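Local coordinates for MazG-related protein (Thermotoga maritima, PDB 2YXH), which belongs to the all-helical MazG family and probably hydrolyses nucleoside triphosphates to nucleoside monophosphates and pyrophosphate with the help of magnesium ions, at the interface of chains A and B. Coordinates in Å, arbitrary orientation; residue numbers count along the deposited sequence, not the author numbering. Chains: chain A/B, MazG-related protein.

The four contacts belong to one two-fold symmetric interface between copies A and B, in which helix 47-72 takes part in contacts 1, 3 and 4. Contacts 1 and 4 bring together the same helix pair, 76-90 on 47-72, with the chains exchanged; their C-alpha centres lie about 22 Å apart. Contact 3 sits centrally, about 14 Å from contact 1 and 16 Å from contact 4, centre to centre. Contact 2, about 29 Å from contact 1, lies towards an edge, where helix 2-15 meets the partner's 3-10 turn. Asp56, a magnesium ligand, recurs in contacts 1 and 4, so the metal site borders a possible dimer interface.

Contact 1: the interface of chains A and B. Residues chain A 83, 87, 91; chain B 8, 55-56, 59.
Helix 76-90 of chain A lays A:Val83 and A:Ile87 on helix 47-72 of chain B, the helix that carries the ExxD half of the MazG metal-binding motif, ending at B:Asp56. The main contact is a CH-pi packing of A:Ile87 on B:Tyr59. CG1 of the isoleucine stands 3.6 Å above the plane of the phenol ring, displaced towards its rim, while CD1 reaches CE2 of the ring at 3.4 Å. The tyrosine CG lies opposite the backbone N (chi1 166°), which carries the ring along the interface to meet the isoleucine coming from the opposite direction. The other branch of A:Ile87, CG2, touches CG2 of B:Ile8 at 3.7 Å, so the isoleucine bridges two helices of the partner. One turn earlier, A:Val83 uses CG2 against the tyrosine CB at 3.9 Å. A leucine in place of B:Tyr59 would probably leave CG1 and CD1 of A:Ile87 without the flat surface they rest on and open a gap below this helix. At B:Gly55, where there is no side chain to hold the helices apart, CG2 of A:Val83 comes to 3.7 Å from the backbone carbonyl O.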
ATOM      1  N   VAL A  83      -1.517  -1.700  13.326  1.00 36.77           N
ATOM      2  CA  VAL A  83      -1.066  -2.922  12.630  1.00 34.32           C
ATOM      3  C   VAL A  83       0.361  -3.163  13.191  1.00 33.50           C
ATOM      4  O   VAL A  83       0.785  -4.283  13.344  1.00 32.53           O
ATOM      5  CB  VAL A  83      -1.060  -2.787  11.048  1.00 33.60           C
ATOM      6  CG1 VAL A  83      -0.005  -1.647  10.634  1.00 32.59           C
ATOM      7  CG2 VAL A  83      -0.859  -4.179  10.330  1.00 32.85           C
ATOM      8  N   ILE A  87       1.439  -6.883  14.566  1.00 35.19           N
ATOM      9  CA  ILE A  87       2.685  -7.507  14.151  1.00 34.97           C
ATOM     10  C   ILE A  87       3.657  -7.733  15.274  1.00 35.64           C
ATOM     11  O   ILE A  87       4.196  -8.823  15.383  1.00 35.20           O
ATOM     12  CB  ILE A  87       3.392  -6.614  13.012  1.00 35.53           C
ATOM     13  CG1 ILE A  87       2.510  -6.572  11.774  1.00 33.00           C
ATOM     14  CG2 ILE A  87       4.719  -7.218  12.545  1.00 34.25           C
ATOM     15  CD1 ILE A  87       1.766  -8.041  11.477  1.00 40.20           C
ATOM     16  N   LYS A  91       4.797 -11.390  16.214  1.00 36.87           N
ATOM     17  CA  LYS A  91       6.056 -11.858  15.681  1.00 36.78           C
ATOM     18  C   LYS A  91       7.062 -11.250  16.558  1.00 35.84           C
ATOM     19  O   LYS A  91       7.782 -10.400  16.132  1.00 35.50           O
ATOM     20  CB  LYS A  91       6.227 -11.393  14.228  1.00 36.14           C
ATOM     21  CG  LYS A  91       5.163 -11.979  13.253  1.00 38.50           C
ATOM     22  CD  LYS A  91       5.372 -11.413  11.831  1.00 41.53           C
ATOM     23  CE  LYS A  91       5.653 -12.492  10.756  1.00 48.28           C
ATOM     24  NZ  LYS A  91       6.564 -11.975   9.626  1.00 46.72           N
TER
ATOM     25  N   ILE B   8       9.845  -2.080  11.017  1.00 34.54           N
ATOM     26  CA  ILE B   8       9.207  -3.402  11.157  1.00 35.43           C
ATOM     27  C   ILE B   8       9.489  -4.257   9.936  1.00 34.28           C
ATOM     28  O   ILE B   8      10.030  -5.349  10.068  1.00 35.18           O
ATOM     29  CB  ILE B   8       7.691  -3.261  11.433  1.00 34.64           C
ATOM     30  CG1 ILE B   8       7.450  -2.610  12.814  1.00 37.53           C
ATOM     31  CG2 ILE B   8       6.950  -4.571  11.356  1.00 36.31           C
ATOM     32  CD1 ILE B   8       7.421  -3.563  14.002  1.00 36.84           C
ATOM     33  N   GLY B  55      -4.916  -0.698   8.056  1.00 28.16           N
ATOM     34  CA  GLY B  55      -3.563  -1.019   8.526  1.00 29.43           C
ATOM     35  C   GLY B  55      -3.032  -2.312   7.896  1.00 29.39           C
ATOM     36  O   GLY B  55      -1.936  -2.304   7.336  1.00 28.40           O
ATOM     37  N   ASP B  56      -3.808  -3.406   7.962  1.00 29.08           N
ATOM     38  CA  ASP B  56      -3.338  -4.693   7.414  1.00 28.41           C
ATOM     39  C   ASP B  56      -2.902  -4.448   5.967  1.00 27.45           C
ATOM     40  O   ASP B  56      -1.939  -5.004   5.475  1.00 27.54           O
ATOM     41  CB  ASP B  56      -4.469  -5.774   7.378  1.00 29.71           C
ATOM     42  CG  ASP B  56      -4.798  -6.431   8.747  1.00 33.53           C
ATOM     43  OD1 ASP B  56      -4.098  -6.047   9.693  1.00 18.69           O
ATOM     44  OD2 ASP B  56      -5.810  -7.313   8.868  1.00 24.60           O
ATOM     45  N   TYR B  59       0.468  -2.460   5.469  1.00 25.98           N
ATOM     46  CA  TYR B  59       1.548  -3.402   5.751  1.00 26.23           C
ATOM     47  C   TYR B  59       1.733  -4.455   4.643  1.00 27.58           C
ATOM     48  O   TYR B  59       2.825  -4.678   4.126  1.00 28.40           O
ATOM     49  CB  TYR B  59       1.204  -4.059   7.054  1.00 28.77           C
ATOM     50  CG  TYR B  59       1.951  -5.283   7.433  1.00 30.37           C
ATOM     51  CD1 TYR B  59       3.336  -5.266   7.619  1.00 35.98           C
ATOM     52  CD2 TYR B  59       1.289  -6.402   7.747  1.00 32.12           C
ATOM     53  CE1 TYR B  59       4.020  -6.369   8.076  1.00 35.43           C
ATOM     54  CE2 TYR B  59       1.977  -7.520   8.161  1.00 39.55           C
ATOM     55  CZ  TYR B  59       3.352  -7.473   8.339  1.00 33.65           C
ATOM     56  OH  TYR B  59       4.009  -8.620   8.754  1.00 39.29           O
TER

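Contact 2: the interface of chains A and B. Residues chain A 8, 11, 15; chain B 88, 94-95.
Extended from CG to NE and then turned at its last torsion (chi4 -74°), the side chain of A:Arg11 passes over the backbone carbonyl of B:Leu94 and folds its guanidinium towards it. NH1 gives a hydrogen bond of 3.0 Å to O of B:Leu94. The donor lies in the carbonyl plane, and the bond is moderately bent, with 146° at the hydrogen; the acceptor sits somewhat tilted from the guanidinium plane. B:Phe95 takes up one face of the same group: its CD1 stands 3.7 Å above the guanidinium plane, near the rim, and the two planes are inclined by 32°, a slanted overlap rather than a parallel stack. The aliphatic stem shares in the packing, with CD of A:Arg11 3.7 Å from CE1 of the phenyl ring. The arginine is thus held by a polar grip at one end nitrogen and by a ring alongside, which together should restrict its turning. A:Ile8, one turn back, directs CD1 to the hydroxyl OG of B:Ser88 at 3.6 Å and also approaches CZ of the B:Phe95 ring, while its CG2 lies 4.3 Å from CD1 of B:Leu94. On the other flank the methylene CD of A:Lys15 passes the carbonyl O of B:Leu94 at 3.3 Å. The site thus joins one side of the N-terminal helix 2-15 of chain A to the short 3-10 turn 92-95 that follows helix 76-90 of chain B.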
ATOM      1  N   ILE A   8       1.217  14.380  -2.032  1.00 37.31           N
ATOM      2  CA  ILE A   8       0.418  14.225  -3.233  1.00 37.28           C
ATOM      3  C   ILE A   8      -1.021  13.814  -2.920  1.00 35.95           C
ATOM      4  O   ILE A   8      -1.997  14.454  -3.358  1.00 36.80           O
ATOM      5  CB  ILE A   8       1.085  13.307  -4.235  1.00 38.78           C
ATOM      6  CG1 ILE A   8       2.169  14.102  -4.949  1.00 38.28           C
ATOM      7  CG2 ILE A   8       0.066  12.702  -5.217  1.00 38.09           C
ATOM      8  CD1 ILE A   8       2.184  13.881  -6.405  1.00 45.04           C
ATOM      9  N   ARG A  11      -2.851  16.657  -1.453  1.00 31.83           N
ATOM     10  CA  ARG A  11      -3.244  17.648  -2.451  1.00 30.47           C
ATOM     11  C   ARG A  11      -4.462  17.116  -3.203  1.00 30.98           C
ATOM     12  O   ARG A  11      -5.313  17.876  -3.581  1.00 32.15           O
ATOM     13  CB  ARG A  11      -2.116  17.890  -3.451  1.00 32.12           C
ATOM     14  CG  ARG A  11      -1.037  18.806  -2.895  1.00 30.75           C
ATOM     15  CD  ARG A  11       0.129  18.840  -3.856  1.00 33.79           C
ATOM     16  NE  ARG A  11       1.131  19.726  -3.313  1.00 37.69           N
ATOM     17  CZ  ARG A  11       1.003  21.047  -3.326  1.00 40.05           C
ATOM     18  NH1 ARG A  11      -0.050  21.614  -3.916  1.00 34.26           N
ATOM     19  NH2 ARG A  11       1.943  21.789  -2.744  1.00 42.86           N
ATOM     20  N   LYS A  15      -8.090  18.957  -3.687  1.00 37.03           N
ATOM     21  CA  LYS A  15      -8.181  19.700  -4.934  1.00 36.07           C
ATOM     22  C   LYS A  15      -8.774  18.924  -6.065  1.00 35.19           C
ATOM     23  O   LYS A  15      -9.340  19.491  -6.979  1.00 35.64           O
ATOM     24  CB  LYS A  15      -6.819  20.158  -5.404  1.00 36.10           C
ATOM     25  CG  LYS A  15      -6.004  20.996  -4.392  1.00 39.20           C
ATOM     26  CD  LYS A  15      -4.708  21.276  -5.125  1.00 43.73           C
ATOM     27  CE  LYS A  15      -4.054  22.602  -4.749  1.00 45.87           C
ATOM     28  NZ  LYS A  15      -4.952  23.745  -5.040  1.00 48.08           N
TER
ATOM     29  N   SER B  88       2.296  13.633 -11.048  1.00 27.34           N
ATOM     30  CA  SER B  88       2.536  15.058 -11.214  1.00 27.61           C
ATOM     31  C   SER B  88       2.336  15.367 -12.695  1.00 29.11           C
ATOM     32  O   SER B  88       1.660  16.340 -13.036  1.00 28.47           O
ATOM     33  CB  SER B  88       3.958  15.383 -10.690  1.00 28.03           C
ATOM     34  OG  SER B  88       4.005  14.873  -9.342  1.00 26.75           O
ATOM     35  N   LEU B  94      -2.965  19.369  -9.345  1.00 29.70           N
ATOM     36  CA  LEU B  94      -2.712  19.198  -7.950  1.00 29.80           C
ATOM     37  C   LEU B  94      -1.725  20.255  -7.407  1.00 32.62           C
ATOM     38  O   LEU B  94      -1.649  20.420  -6.180  1.00 31.22           O
ATOM     39  CB  LEU B  94      -2.111  17.831  -7.708  1.00 30.64           C
ATOM     40  CG  LEU B  94      -2.902  16.593  -8.193  1.00 25.41           C
ATOM     41  CD1 LEU B  94      -2.153  15.274  -7.789  1.00 26.53           C
ATOM     42  CD2 LEU B  94      -4.286  16.590  -7.480  1.00 28.61           C
ATOM     43  N   PHE B  95      -0.972  20.886  -8.307  1.00 33.20           N
ATOM     44  CA  PHE B  95      -0.015  21.932  -7.946  1.00 36.82           C
ATOM     45  C   PHE B  95      -0.434  23.264  -8.485  1.00 38.86           C
ATOM     46  O   PHE B  95       0.394  24.150  -8.585  1.00 40.69           O
ATOM     47  CB  PHE B  95       1.346  21.592  -8.502  1.00 36.77           C
ATOM     48  CG  PHE B  95       1.829  20.259  -8.022  1.00 39.21           C
ATOM     49  CD1 PHE B  95       2.472  20.147  -6.765  1.00 37.71           C
ATOM     50  CD2 PHE B  95       1.537  19.088  -8.776  1.00 35.39           C
ATOM     51  CE1 PHE B  95       2.865  18.908  -6.283  1.00 37.71           C
ATOM     52  CE2 PHE B  95       1.899  17.878  -8.329  1.00 28.23           C
ATOM     53  CZ  PHE B  95       2.570  17.763  -7.085  1.00 37.01           C
TER

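Contact 3: the interface of chains A and B. Residues chain A 28, 31, 61, 64-65, 68; chain B 38, 54, 57.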
ATOM      1  N   LEU A  28     -10.744   0.444  -4.086  1.00 33.19           N
ATOM      2  CA  LEU A  28     -10.391  -0.931  -3.779  1.00 33.26           C
ATOM      3  C   LEU A  28     -10.144  -1.742  -5.026  1.00 33.74           C
ATOM      4  O   LEU A  28      -9.161  -2.493  -5.086  1.00 33.91           O
ATOM      5  CB  LEU A  28     -11.428  -1.592  -2.895  1.00 30.90           C
ATOM      6  CG  LEU A  28     -11.176  -1.269  -1.450  1.00 31.87           C
ATOM      7  CD1 LEU A  28     -12.320  -1.656  -0.614  1.00 35.65           C
ATOM      8  CD2 LEU A  28      -9.827  -1.928  -0.938  1.00 31.04           C
ATOM      9  N   LEU A  31      -7.067  -0.732  -6.820  1.00 31.56           N
ATOM     10  CA  LEU A  31      -5.941  -1.418  -6.161  1.00 30.99           C
ATOM     11  C   LEU A  31      -5.791  -2.892  -6.554  1.00 31.30           C
ATOM     12  O   LEU A  31      -4.660  -3.330  -6.761  1.00 31.42           O
ATOM     13  CB  LEU A  31      -6.018  -1.295  -4.618  1.00 29.07           C
ATOM     14  CG  LEU A  31      -4.909  -1.993  -3.846  1.00 25.22           C
ATOM     15  CD1 LEU A  31      -3.489  -1.646  -4.314  1.00 28.96           C
ATOM     16  CD2 LEU A  31      -5.124  -1.752  -2.417  1.00 26.73           C
ATOM     17  N   ALA A  61      -3.028   1.904  -2.837  1.00 22.68           N
ATOM     18  CA  ALA A  61      -3.360   1.514  -1.486  1.00 22.15           C
ATOM     19  C   ALA A  61      -3.505   2.791  -0.637  1.00 24.36           C
ATOM     20  O   ALA A  61      -4.373   2.936   0.234  1.00 24.54           O
ATOM     21  CB  ALA A  61      -2.277   0.718  -0.917  1.00 20.55           C
ATOM     22  N   VAL A  64      -6.674   4.355  -1.076  1.00 28.60           N
ATOM     23  CA  VAL A  64      -7.778   3.714  -0.314  1.00 28.39           C
ATOM     24  C   VAL A  64      -7.681   4.266   1.141  1.00 27.59           C
ATOM     25  O   VAL A  64      -8.666   4.769   1.713  1.00 29.73           O
ATOM     26  CB  VAL A  64      -7.765   2.176  -0.416  1.00 27.43           C
ATOM     27  CG1 VAL A  64      -8.755   1.526   0.530  1.00 26.83           C
ATOM     28  CG2 VAL A  64      -8.007   1.686  -1.848  1.00 23.62           C
ATOM     29  N   ALA A  65      -6.504   4.243   1.740  1.00 27.43           N
ATOM     30  CA  ALA A  65      -6.385   4.870   3.036  1.00 25.39           C
ATOM     31  C   ALA A  65      -7.036   6.251   3.046  1.00 25.07           C
ATOM     32  O   ALA A  65      -7.890   6.540   3.913  1.00 27.01           O
ATOM     33  CB  ALA A  65      -4.922   4.940   3.526  1.00 26.09           C
ATOM     34  N   ALA A  68     -10.844   6.226   3.089  1.00 31.49           N
ATOM     35  CA  ALA A  68     -11.222   5.668   4.400  1.00 31.97           C
ATOM     36  C   ALA A  68     -11.213   6.830   5.432  1.00 32.07           C
ATOM     37  O   ALA A  68     -12.101   6.902   6.273  1.00 31.95           O
ATOM     38  CB  ALA A  68     -10.302   4.593   4.817  1.00 29.96           C
TER
ATOM     39  N   VAL B  38     -11.098  -5.312   3.759  1.00 36.06           N
ATOM     40  CA  VAL B  38     -11.453  -3.902   3.755  1.00 34.72           C
ATOM     41  C   VAL B  38     -12.859  -3.789   3.150  1.00 35.15           C
ATOM     42  O   VAL B  38     -13.712  -3.144   3.748  1.00 36.27           O
ATOM     43  CB  VAL B  38     -10.437  -2.946   3.018  1.00 34.51           C
ATOM     44  CG1 VAL B  38     -10.972  -1.496   3.040  1.00 32.76           C
ATOM     45  CG2 VAL B  38      -9.111  -2.920   3.720  1.00 30.21           C
ATOM     46  N   ILE B  54      -7.514  -1.430   7.146  1.00 27.17           N
ATOM     47  CA  ILE B  54      -6.715  -0.434   6.429  1.00 28.76           C
ATOM     48  C   ILE B  54      -5.237  -0.661   6.761  1.00 28.64           C
ATOM     49  O   ILE B  54      -4.428  -0.799   5.881  1.00 28.46           O
ATOM     50  CB  ILE B  54      -7.178   0.992   6.682  1.00 27.49           C
ATOM     51  CG1 ILE B  54      -8.576   1.172   5.972  1.00 25.74           C
ATOM     52  CG2 ILE B  54      -6.167   1.996   6.117  1.00 25.82           C
ATOM     53  CD1 ILE B  54      -8.467   1.246   4.493  1.00 26.41           C
HETATM   54  N   MSE B  57      -3.688  -3.656   5.253  1.00 28.81           N
HETATM   55  CA  MSE B  57      -3.524  -3.450   3.805  1.00 28.16           C
HETATM   56  C   MSE B  57      -2.207  -2.678   3.537  1.00 27.53           C
HETATM   57  O   MSE B  57      -1.412  -3.137   2.744  1.00 28.75           O
HETATM   58  CB  MSE B  57      -4.760  -2.773   3.217  1.00 27.58           C
HETATM   59  CG  MSE B  57      -4.729  -2.600   1.695  1.00 24.44           C
HETATM   60 SE   MSE B  57      -5.969  -1.064   1.219  1.00 37.73          SE
HETATM   61  CE  MSE B  57      -5.298   0.419   2.347  1.00 20.27           C
TER
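An apolar helix-to-helix interface, in which helices 24-43 and 47-72 of both copies of this MazG-family protein take part, forms the inner part of the A-B assembly and probably helps to hold a dimer together. B:Ile54 packs on a run of small residues along helix 47-72 of chain A. Its CD1 meets CB of A:Ala68 at 3.8 Å and also CG1 of A:Val64 at 4.0 Å, whereas the other branch, CG2, faces CB of A:Ala65 at 4.1 Å. With CG1 lying opposite the carbonyl carbon (chi1 -70°), CD1 spans A:Val64 and A:Ala68, one turn apart, while CG2 turns to A:Ala65, and the alanines let the backbones come near. Cut back to an alanine, B:Ile54 would probably leave a gap against A:Ala68 and A:Ala65 and take a neighbour from CG1 of A:Val64. Next to it lies B:Met57, an engineered selenomethionine where the natural residue is leucine. Its SE touches CD2 of A:Leu31, at 3.8 Å, and, from a direction roughly at right angles, CG1 of A:Val64, at 3.9 Å. A bend at chi3 (54°) turns the terminal CE towards helix 47-72 of chain A, where it lies 3.4 Å from the carbonyl O of A:Ala61. Beyond this pair the two copies of helix 24-43 meet, CG1 of B:Val38 touching CD1 of A:Leu28 at 3.9 Å as their side chains cross obliquely.

Contact 4: the interface of chains A and B. Residues chain A 5, 52, 55-56, 59; chain B 79, 83, 86.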
ATOM      1  N   LEU A   5       4.754  11.525  -1.626  1.00 41.88           N
ATOM      2  CA  LEU A   5       3.588  10.767  -2.056  1.00 37.44           C
ATOM      3  C   LEU A   5       2.432  11.101  -1.126  1.00 36.84           C
ATOM      4  O   LEU A   5       1.314  11.272  -1.560  1.00 35.58           O
ATOM      5  CB  LEU A   5       3.883   9.272  -1.993  1.00 35.82           C
ATOM      6  CG  LEU A   5       2.716   8.374  -2.473  1.00 30.12           C
ATOM      7  CD1 LEU A   5       2.319   8.934  -3.819  1.00 26.33           C
ATOM      8  CD2 LEU A   5       3.322   7.157  -2.592  1.00 29.61           C
ATOM      9  N   GLU A  52       7.669   0.433 -11.868  1.00 25.50           N
ATOM     10  CA  GLU A  52       6.467   1.124 -12.069  1.00 25.88           C
ATOM     11  C   GLU A  52       5.254   0.599 -11.296  1.00 26.12           C
ATOM     12  O   GLU A  52       4.627   1.349 -10.617  1.00 26.29           O
ATOM     13  CB  GLU A  52       6.166   1.251 -13.558  1.00 26.37           C
ATOM     14  CG  GLU A  52       4.938   2.258 -13.898  1.00 33.77           C
ATOM     15  CD  GLU A  52       4.070   1.856 -15.171  1.00 34.95           C
ATOM     16  OE1 GLU A  52       4.598   1.162 -16.077  1.00 44.30           O
ATOM     17  OE2 GLU A  52       2.886   2.287 -15.263  1.00 44.93           O
ATOM     18  N   GLY A  55       5.242   1.101  -7.553  1.00 20.53           N
ATOM     19  CA  GLY A  55       4.837   2.440  -7.194  1.00 22.33           C
ATOM     20  C   GLY A  55       3.328   2.672  -7.355  1.00 23.15           C
ATOM     21  O   GLY A  55       2.666   3.187  -6.437  1.00 23.27           O
ATOM     22  N   ASP A  56       2.776   2.299  -8.518  1.00 22.65           N
ATOM     23  CA  ASP A  56       1.326   2.386  -8.715  1.00 22.56           C
ATOM     24  C   ASP A  56       0.559   1.773  -7.574  1.00 23.27           C
ATOM     25  O   ASP A  56      -0.453   2.256  -7.149  1.00 24.06           O
ATOM     26  CB  ASP A  56       0.980   1.634  -9.972  1.00 23.39           C
ATOM     27  CG  ASP A  56       1.274   2.410 -11.208  1.00 22.48           C
ATOM     28  OD1 ASP A  56       1.772   3.554 -11.171  1.00 31.24           O
ATOM     29  OD2 ASP A  56       0.912   1.963 -12.241  1.00 31.17           O
ATOM     30  N   TYR A  59       0.782   3.823  -4.164  1.00 23.66           N
ATOM     31  CA  TYR A  59      -0.113   4.947  -4.360  1.00 23.28           C
ATOM     32  C   TYR A  59      -1.602   4.557  -4.235  1.00 26.94           C
ATOM     33  O   TYR A  59      -2.400   5.219  -3.533  1.00 28.57           O
ATOM     34  CB  TYR A  59       0.183   5.529  -5.711  1.00 26.21           C
ATOM     35  CG  TYR A  59      -0.750   6.559  -6.191  1.00 25.72           C
ATOM     36  CD1 TYR A  59      -0.893   7.773  -5.506  1.00 29.89           C
ATOM     37  CD2 TYR A  59      -1.493   6.358  -7.373  1.00 27.32           C
ATOM     38  CE1 TYR A  59      -1.771   8.794  -5.982  1.00 29.16           C
ATOM     39  CE2 TYR A  59      -2.437   7.400  -7.870  1.00 29.35           C
ATOM     40  CZ  TYR A  59      -2.510   8.599  -7.156  1.00 31.88           C
ATOM     41  OH  TYR A  59      -3.348   9.625  -7.554  1.00 35.94           O
TER
ATOM     42  N   ALA B  79      10.864   3.560  -6.862  1.00 27.48           N
ATOM     43  CA  ALA B  79       9.526   3.116  -7.304  1.00 27.80           C
ATOM     44  C   ALA B  79       8.495   4.274  -6.956  1.00 28.15           C
ATOM     45  O   ALA B  79       7.642   4.632  -7.743  1.00 28.28           O
ATOM     46  CB  ALA B  79       9.131   1.738  -6.624  1.00 21.94           C
ATOM     47  N   VAL B  83       6.241   7.111  -9.372  1.00 23.81           N
ATOM     48  CA  VAL B  83       4.801   7.277  -9.315  1.00 23.12           C
ATOM     49  C   VAL B  83       4.534   8.746  -8.983  1.00 23.84           C
ATOM     50  O   VAL B  83       3.667   9.327  -9.488  1.00 24.57           O
ATOM     51  CB  VAL B  83       4.052   6.199  -8.434  1.00 23.37           C
ATOM     52  CG1 VAL B  83       4.199   6.523  -7.038  1.00 20.80           C
ATOM     53  CG2 VAL B  83       2.470   6.074  -8.811  1.00 21.39           C
ATOM     54  N   LYS B  86       4.777  10.367 -12.293  1.00 28.69           N
ATOM     55  CA  LYS B  86       3.674  10.028 -13.146  1.00 30.17           C
ATOM     56  C   LYS B  86       2.411  10.872 -12.802  1.00 29.96           C
ATOM     57  O   LYS B  86       1.799  11.500 -13.652  1.00 32.02           O
ATOM     58  CB  LYS B  86       3.426   8.511 -13.055  1.00 32.01           C
ATOM     59  CG  LYS B  86       2.309   7.980 -13.980  1.00 32.31           C
ATOM     60  CD  LYS B  86       1.714   6.679 -13.449  1.00 36.35           C
ATOM     61  CE  LYS B  86       2.193   5.490 -14.200  1.00 32.04           C
ATOM     62  NZ  LYS B  86       1.632   4.228 -13.727  1.00 29.36           N
TER
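The ammonium NZ of B:Lys86 is gripped by two carboxylates of chain A, forming salt bridges with A:Asp56 and A:Glu52. It gives a hydrogen bond of 2.6 Å to OD1 of A:Asp56, on that oxygen's syn lone pair. OD2 of the same carboxylate is also near, 2.8 Å from NZ, so that the aspartate embraces the nitrogen with both oxygens. A:Glu52 offers OE2 through its anti lone pair, at 2.8 Å from NZ. The lysine crosses both acids at about a right angle; its chain leaves with CG opposite the backbone N (chi1 -177°) and bends at chi3 (-104°) to bring NZ between them. A:Asp56 is also a magnesium ligand of the MazG motif, so the lysine of the partner reaches the edge of the metal site. One turn before the lysine, B:Val83 puts CG2 3.5 Å from OD1 of A:Asp56, lending an apolar flank to the carboxylate. Further out, CA of A:Gly55 lies 3.6 Å from the carbonyl O of B:Ala79, a close passage of the two helix backbones. The site lies where helix 76-90 of chain B runs across helix 47-72 of chain A, with helix 2-15 of chain A bordering it through A:Leu5.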